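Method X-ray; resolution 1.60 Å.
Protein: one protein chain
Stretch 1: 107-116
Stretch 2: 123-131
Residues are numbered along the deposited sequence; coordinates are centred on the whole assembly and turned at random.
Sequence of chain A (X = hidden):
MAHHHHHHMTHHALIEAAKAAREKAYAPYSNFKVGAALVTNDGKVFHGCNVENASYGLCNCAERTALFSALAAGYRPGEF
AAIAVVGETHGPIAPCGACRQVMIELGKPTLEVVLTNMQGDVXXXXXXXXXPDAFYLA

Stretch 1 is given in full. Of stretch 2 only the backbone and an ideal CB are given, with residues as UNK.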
ATOM      1  N   GLY A 107       0.400 -16.105  -8.582  1.00 19.86           N
ATOM      2  CA  GLY A 107      -0.104 -17.478  -8.637  1.00 20.79           C
ATOM      3  C   GLY A 107      -0.795 -17.842  -9.939  1.00 21.18           C
ATOM      4  O   GLY A 107      -0.982 -19.028 -10.222  1.00 21.91           O
ATOM      5  N   LYS A 108      -1.154 -16.823 -10.725  1.00 21.44           N
ATOM      6  CA  LYS A 108      -1.963 -16.943 -11.954  1.00 21.74           C
ATOM      7  C   LYS A 108      -3.437 -17.251 -11.618  1.00 21.76           C
ATOM      8  O   LYS A 108      -3.737 -17.738 -10.523  1.00 21.16           O
ATOM      9  CB  LYS A 108      -1.388 -17.976 -12.947  1.00 22.35           C
ATOM     10  CG  LYS A 108       0.104 -17.844 -13.248  1.00 23.51           C
ATOM     11  CD  LYS A 108       0.428 -16.509 -13.886  1.00 28.02           C
ATOM     12  CE  LYS A 108       1.924 -16.254 -13.879  1.00 30.68           C
ATOM     13  NZ  LYS A 108       2.555 -16.480 -15.206  1.00 32.66           N
ATOM     14  N   PRO A 109      -4.369 -16.946 -12.543  1.00 21.83           N
ATOM     15  CA  PRO A 109      -5.802 -17.200 -12.302  1.00 22.01           C
ATOM     16  C   PRO A 109      -6.155 -18.600 -11.786  1.00 21.90           C
ATOM     17  O   PRO A 109      -7.112 -18.746 -11.025  1.00 21.91           O
ATOM     18  CB  PRO A 109      -6.428 -16.963 -13.678  1.00 22.42           C
ATOM     19  CG  PRO A 109      -5.552 -15.927 -14.274  1.00 22.03           C
ATOM     20  CD  PRO A 109      -4.156 -16.297 -13.851  1.00 21.92           C
ATOM     21  N   THR A 110      -5.391 -19.606 -12.195  1.00 22.12           N
ATOM     22  CA  THR A 110      -5.674 -20.995 -11.822  1.00 22.53           C
ATOM     23  C   THR A 110      -5.167 -21.425 -10.442  1.00 22.35           C
ATOM     24  O   THR A 110      -5.380 -22.569 -10.048  1.00 22.79           O
ATOM     25  CB  THR A 110      -5.142 -21.989 -12.892  1.00 22.86           C
ATOM     26  OG1 THR A 110      -3.760 -21.715 -13.141  1.00 24.25           O
ATOM     27  CG2 THR A 110      -5.931 -21.845 -14.197  1.00 23.80           C
ATOM     28  N   LEU A 111      -4.492 -20.536  -9.707  1.00 22.02           N
ATOM     29  CA  LEU A 111      -4.029 -20.901  -8.362  1.00 21.58           C
ATOM     30  C   LEU A 111      -5.208 -21.347  -7.493  1.00 21.41           C
ATOM     31  O   LEU A 111      -6.207 -20.643  -7.407  1.00 21.24           O
ATOM     32  CB  LEU A 111      -3.296 -19.738  -7.680  1.00 21.59           C
ATOM     33  CG  LEU A 111      -2.875 -19.968  -6.223  1.00 21.67           C
ATOM     34  CD1 LEU A 111      -1.685 -20.889  -6.135  1.00 22.42           C
ATOM     35  CD2 LEU A 111      -2.594 -18.650  -5.500  1.00 22.44           C
ATOM     36  N   GLU A 112      -5.076 -22.512  -6.862  1.00 21.58           N
ATOM     37  CA  GLU A 112      -6.104 -23.032  -5.961  1.00 22.17           C
ATOM     38  C   GLU A 112      -6.017 -22.299  -4.630  1.00 21.05           C
ATOM     39  O   GLU A 112      -4.938 -22.186  -4.052  1.00 20.67           O
ATOM     40  CB  GLU A 112      -5.931 -24.541  -5.757  1.00 22.40           C
ATOM     41  CG  GLU A 112      -6.966 -25.171  -4.836  1.00 24.33           C
ATOM     42  CD  GLU A 112      -6.766 -26.670  -4.656  1.00 25.71           C
ATOM     43  OE1 GLU A 112      -5.700 -27.080  -4.153  1.00 31.11           O
ATOM     44  OE2 GLU A 112      -7.687 -27.442  -5.002  1.00 31.22           O
ATOM     45  N   VAL A 113      -7.156 -21.794  -4.161  1.00 20.01           N
ATOM     46  CA  VAL A 113      -7.218 -21.012  -2.935  1.00 19.67           C
ATOM     47  C   VAL A 113      -8.178 -21.712  -1.964  1.00 19.41           C
ATOM     48  O   VAL A 113      -9.361 -21.878  -2.263  1.00 19.85           O
ATOM     49  CB  VAL A 113      -7.678 -19.555  -3.228  1.00 19.34           C
ATOM     50  CG1 VAL A 113      -7.775 -18.753  -1.942  1.00 19.57           C
ATOM     51  CG2 VAL A 113      -6.725 -18.870  -4.218  1.00 19.51           C
ATOM     52  N   VAL A 114      -7.647 -22.153  -0.827  1.00 19.25           N
ATOM     53  CA  VAL A 114      -8.414 -22.860   0.198  1.00 19.42           C
ATOM     54  C   VAL A 114      -8.676 -21.895   1.360  1.00 19.04           C
ATOM     55  O   VAL A 114      -7.746 -21.514   2.075  1.00 18.66           O
ATOM     56  CB  VAL A 114      -7.642 -24.114   0.736  1.00 19.20           C
ATOM     57  CG1 VAL A 114      -8.469 -24.857   1.783  1.00 20.09           C
ATOM     58  CG2 VAL A 114      -7.227 -25.050  -0.411  1.00 20.26           C
ATOM     59  N   LEU A 115      -9.935 -21.494   1.529  1.00 19.33           N
ATOM     60  CA  LEU A 115     -10.301 -20.511   2.555  1.00 19.45           C
ATOM     61  C   LEU A 115     -10.984 -21.202   3.717  1.00 19.99           C
ATOM     62  O   LEU A 115     -11.856 -22.043   3.513  1.00 19.94           O
ATOM     63  CB  LEU A 115     -11.227 -19.445   1.968  1.00 19.36           C
ATOM     64  CG  LEU A 115     -10.662 -18.713   0.759  1.00 18.83           C
ATOM     65  CD1 LEU A 115     -11.749 -17.839   0.147  1.00 18.85           C
ATOM     66  CD2 LEU A 115      -9.404 -17.916   1.154  1.00 17.21           C
ATOM     67  N   THR A 116     -10.595 -20.840   4.931  1.00 20.16           N
ATOM     68  CA  THR A 116     -11.163 -21.477   6.114  1.00 21.14           C
ATOM     69  C   THR A 116     -11.211 -20.536   7.324  1.00 20.83           C
ATOM     70  O   THR A 116     -10.779 -19.387   7.249  1.00 20.60           O
ATOM     71  CB  THR A 116     -10.437 -22.823   6.432  1.00 21.02           C
ATOM     72  OG1 THR A 116     -11.201 -23.574   7.386  1.00 22.21           O
ATOM     73  CG2 THR A 116      -9.020 -22.611   6.951  1.00 21.54           C
ATOM     74  N   UNK A 123     -14.107 -23.275   2.117  1.00 22.73           N
ATOM     75  CA  UNK A 123     -14.464 -23.243   0.706  1.00 22.86           C
ATOM     76  C   UNK A 123     -13.225 -23.182  -0.172  1.00 22.41           C
ATOM     77  O   UNK A 123     -12.199 -22.598   0.203  1.00 22.38           O
ATOM     78  CB  UNK A 123     -15.376 -22.050   0.413  1.00 22.86           C
ATOM     79  N   UNK A 124     -13.329 -23.822  -1.328  1.00 22.23           N
ATOM     80  CA  UNK A 124     -12.225 -23.895  -2.268  1.00 21.89           C
ATOM     81  C   UNK A 124     -12.582 -23.070  -3.493  1.00 21.83           C
ATOM     82  O   UNK A 124     -13.671 -23.189  -4.065  1.00 21.83           O
ATOM     83  CB  UNK A 124     -11.914 -25.344  -2.649  1.00 21.89           C
ATOM     84  N   UNK A 125     -11.660 -22.202  -3.870  1.00 20.94           N
ATOM     85  CA  UNK A 125     -11.884 -21.338  -5.008  1.00 20.84           C
ATOM     86  C   UNK A 125     -10.560 -21.178  -5.772  1.00 20.95           C
ATOM     87  O   UNK A 125      -9.633 -21.953  -5.559  1.00 20.81           O
ATOM     88  CB  UNK A 125     -12.438 -19.983  -4.563  1.00 20.84           C
ATOM     89  N   UNK A 126     -10.497 -20.208  -6.676  1.00 20.86           N
ATOM     90  CA  UNK A 126      -9.276 -19.921  -7.436  1.00 21.16           C
ATOM     91  C   UNK A 126      -8.993 -18.419  -7.398  1.00 20.95           C
ATOM     92  O   UNK A 126      -9.891 -17.623  -7.095  1.00 20.86           O
ATOM     93  CB  UNK A 126      -9.404 -20.408  -8.881  1.00 21.16           C
ATOM     94  N   UNK A 127      -7.755 -18.029  -7.699  1.00 20.57           N
ATOM     95  CA  UNK A 127      -7.405 -16.602  -7.723  1.00 20.63           C
ATOM     96  C   UNK A 127      -8.239 -15.855  -8.766  1.00 20.49           C
ATOM     97  O   UNK A 127      -8.681 -14.723  -8.530  1.00 20.68           O
ATOM     98  CB  UNK A 127      -5.914 -16.422  -8.016  1.00 20.63           C
ATOM     99  N   UNK A 128      -8.476 -16.501  -9.908  1.00 20.50           N
ATOM    100  CA  UNK A 128      -9.292 -15.909 -10.965  1.00 20.53           C
ATOM    101  C   UNK A 128     -10.743 -15.695 -10.557  1.00 21.20           C
ATOM    102  O   UNK A 128     -11.336 -14.666 -10.876  1.00 20.66           O
ATOM    103  CB  UNK A 128      -9.243 -16.795 -12.211  1.00 20.53           C
ATOM    104  N   UNK A 129     -11.328 -16.667  -9.859  1.00 21.19           N
ATOM    105  CA  UNK A 129     -12.715 -16.537  -9.384  1.00 21.88           C
ATOM    106  C   UNK A 129     -12.871 -15.422  -8.350  1.00 21.28           C
ATOM    107  O   UNK A 129     -13.903 -14.750  -8.310  1.00 21.03           O
ATOM    108  CB  UNK A 129     -13.189 -17.861  -8.783  1.00 21.88           C
ATOM    109  N   UNK A 130     -11.842 -15.230  -7.524  1.00 20.75           N
ATOM    110  CA  UNK A 130     -11.841 -14.185  -6.495  1.00 20.43           C
ATOM    111  C   UNK A 130     -11.719 -12.784  -7.090  1.00 20.55           C
ATOM    112  O   UNK A 130     -12.130 -11.794  -6.469  1.00 20.51           O
ATOM    113  CB  UNK A 130     -10.696 -14.424  -5.509  1.00 20.43           C
ATOM    114  N   UNK A 131     -11.161 -12.707  -8.296  1.00 20.77           N
ATOM    115  CA  UNK A 131     -10.902 -11.422  -8.941  1.00 21.39           C
ATOM    116  C   UNK A 131     -11.288 -11.476 -10.417  1.00 22.70           C
ATOM    117  O   UNK A 131     -10.413 -11.613 -11.288  1.00 22.88           O
ATOM    118  CB  UNK A 131      -9.430 -11.033  -8.791  1.00 21.39           C
TER

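Stretch 2 runs antiparallel to strand 112-116 and then turns into a short helix, so its first four positions alternate between two faces of a sheet, positions 127 to 130 answer to helical geometry, and 131 leaves it.

Position 123 is extended and forms a hydrogen-bonded pair with Leu-115: its N donates to Leu-115 O (2.9 Å) and its O accepts from Leu-115 N (2.8 Å). The CB lies on the face that carries the side chains of Val-113 and Leu-115, where stretch 1 offers aliphatic surface but no charge. A branched aliphatic residue would suit, as would a long chain able to lie over the leucine. The residue is Arg-123, with chi1 p and chi2 and chi3 both t; Leu-115 CD1 covers one face of its guanidinium, 3.8 Å from NH2.

Position 124 points to the other face, beside Val-114 and Glu-112. Its CA makes a CA-H...O contact with Val-113 O (3.5 Å). With the carboxylate of Glu-112 near, 5.3 Å from the ideal CB to OE2, a basic or polar chain would be plausible, and beta-branched residues fit the strand angles. Val-124 takes the apolar option, in rotamer t, and its CG1 packs 3.9 Å from Glu-112 OE2.

Position 125 returns to the face of Val-113 and Leu-115. The backbone closes the second hydrogen-bonded pair, N to Val-113 O and Val-113 N to its own O, both 2.8 Å. The ideal CB is 5.2 Å from Leu-115 CD1, so valine, isoleucine or threonine would be natural choices. Thr-125 directs its methyl inward: CG2 is 4.0 Å from both Val-113 CB and Leu-115 CD1.

At 126 the strand gives way to the helix. The CB sits among carbonyls, 3.5 Å from Leu-111 O and 3.6 Å from Pro-109 O, which favours a small side chain, and the N-cap position favours serine, threonine, aspartate or asparagine. Ser-126, in rotamer p, accepts at OG from the backbone N of position 129 (3.1 Å), capping the helix. A water bridges OG (3.2 Å) and, weakly, Pro-109 O (3.3 Å).

Position 127 opens the helix, its N donating to Leu-111 O (3.1 Å). Its CB points toward stretch 1, 3.6 Å from Lys-108 O and 4.2 Å from Leu-111 CB; this snug site suits a small apolar residue. Ala-127 meets it with its single methyl.

Position 128 donates from N to Pro-109 O (2.9 Å), and an ideal CB would lie a tight 3.1 Å from that same oxygen. Glycine is favoured, although the phi/psi are ordinary helical ones that alanine could adopt; the residue is Gly-128.

Position 129 points sideways, with nothing of stretch 1 near, so many polar residues would serve. Asp-129 places an acid in the first turn, where the helix dipole welcomes one.

Position 130 points toward stretch 1 from farther off, leaving room for a long aliphatic chain to reach the valine. Leu-130 does so, with CD1 3.9 Å from Val-113 CG1 and CD2 4.5 Å from Leu-115 CD1.

Position 131 leaves the helix out of reach of stretch 1, which sets no preference; it is Leu-131.

Stretch 2 123-131: RVTSAGDLL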
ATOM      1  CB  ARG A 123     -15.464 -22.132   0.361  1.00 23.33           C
ATOM      2  CG  ARG A 123     -14.925 -20.727   0.378  1.00 24.45           C
ATOM      3  CD  ARG A 123     -16.036 -19.771  -0.018  1.00 26.10           C
ATOM      4  NE  ARG A 123     -15.545 -18.427  -0.332  1.00 27.56           N
ATOM      5  CZ  ARG A 123     -15.301 -17.983  -1.561  1.00 28.31           C
ATOM      6  NH1 ARG A 123     -15.486 -18.773  -2.613  1.00 28.71           N
ATOM      7  NH2 ARG A 123     -14.871 -16.741  -1.746  1.00 27.76           N
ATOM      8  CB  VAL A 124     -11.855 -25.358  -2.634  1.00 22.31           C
ATOM      9  CG1 VAL A 124     -10.660 -25.391  -3.601  1.00 22.85           C
ATOM     10  CG2 VAL A 124     -11.531 -26.158  -1.377  1.00 22.41           C
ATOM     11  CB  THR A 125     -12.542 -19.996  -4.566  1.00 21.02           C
ATOM     12  OG1 THR A 125     -12.832 -19.192  -5.715  1.00 21.19           O
ATOM     13  CG2 THR A 125     -11.665 -19.220  -3.567  1.00 21.34           C
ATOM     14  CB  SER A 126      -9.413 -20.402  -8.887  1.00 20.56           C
ATOM     15  OG  SER A 126     -10.309 -19.583  -9.627  1.00 22.03           O
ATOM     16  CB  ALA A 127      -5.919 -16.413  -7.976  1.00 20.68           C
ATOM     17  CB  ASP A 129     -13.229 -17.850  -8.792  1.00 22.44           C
ATOM     18  CG  ASP A 129     -13.424 -18.931  -9.847  1.00 25.54           C
ATOM     19  OD1 ASP A 129     -13.743 -18.606 -11.008  1.00 27.11           O
ATOM     20  OD2 ASP A 129     -13.251 -20.116  -9.513  1.00 30.41           O
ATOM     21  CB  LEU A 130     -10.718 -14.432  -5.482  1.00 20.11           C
ATOM     22  CG  LEU A 130     -10.918 -15.561  -4.475  1.00 19.11           C
ATOM     23  CD1 LEU A 130      -9.612 -15.826  -3.769  1.00 17.96           C
ATOM     24  CD2 LEU A 130     -12.018 -15.226  -3.474  1.00 19.15           C
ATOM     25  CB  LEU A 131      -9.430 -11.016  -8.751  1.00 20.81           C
ATOM     26  CG  LEU A 131      -9.051  -9.538  -8.923  1.00 20.92           C
ATOM     27  CD1 LEU A 131      -9.719  -8.644  -7.877  1.00 18.61           C
ATOM     28  CD2 LEU A 131      -7.542  -9.401  -8.850  1.00 20.39           C
TER
HETATM   29  O   HOH W   1      -9.864 -19.436 -12.748  1.00 46.67           O
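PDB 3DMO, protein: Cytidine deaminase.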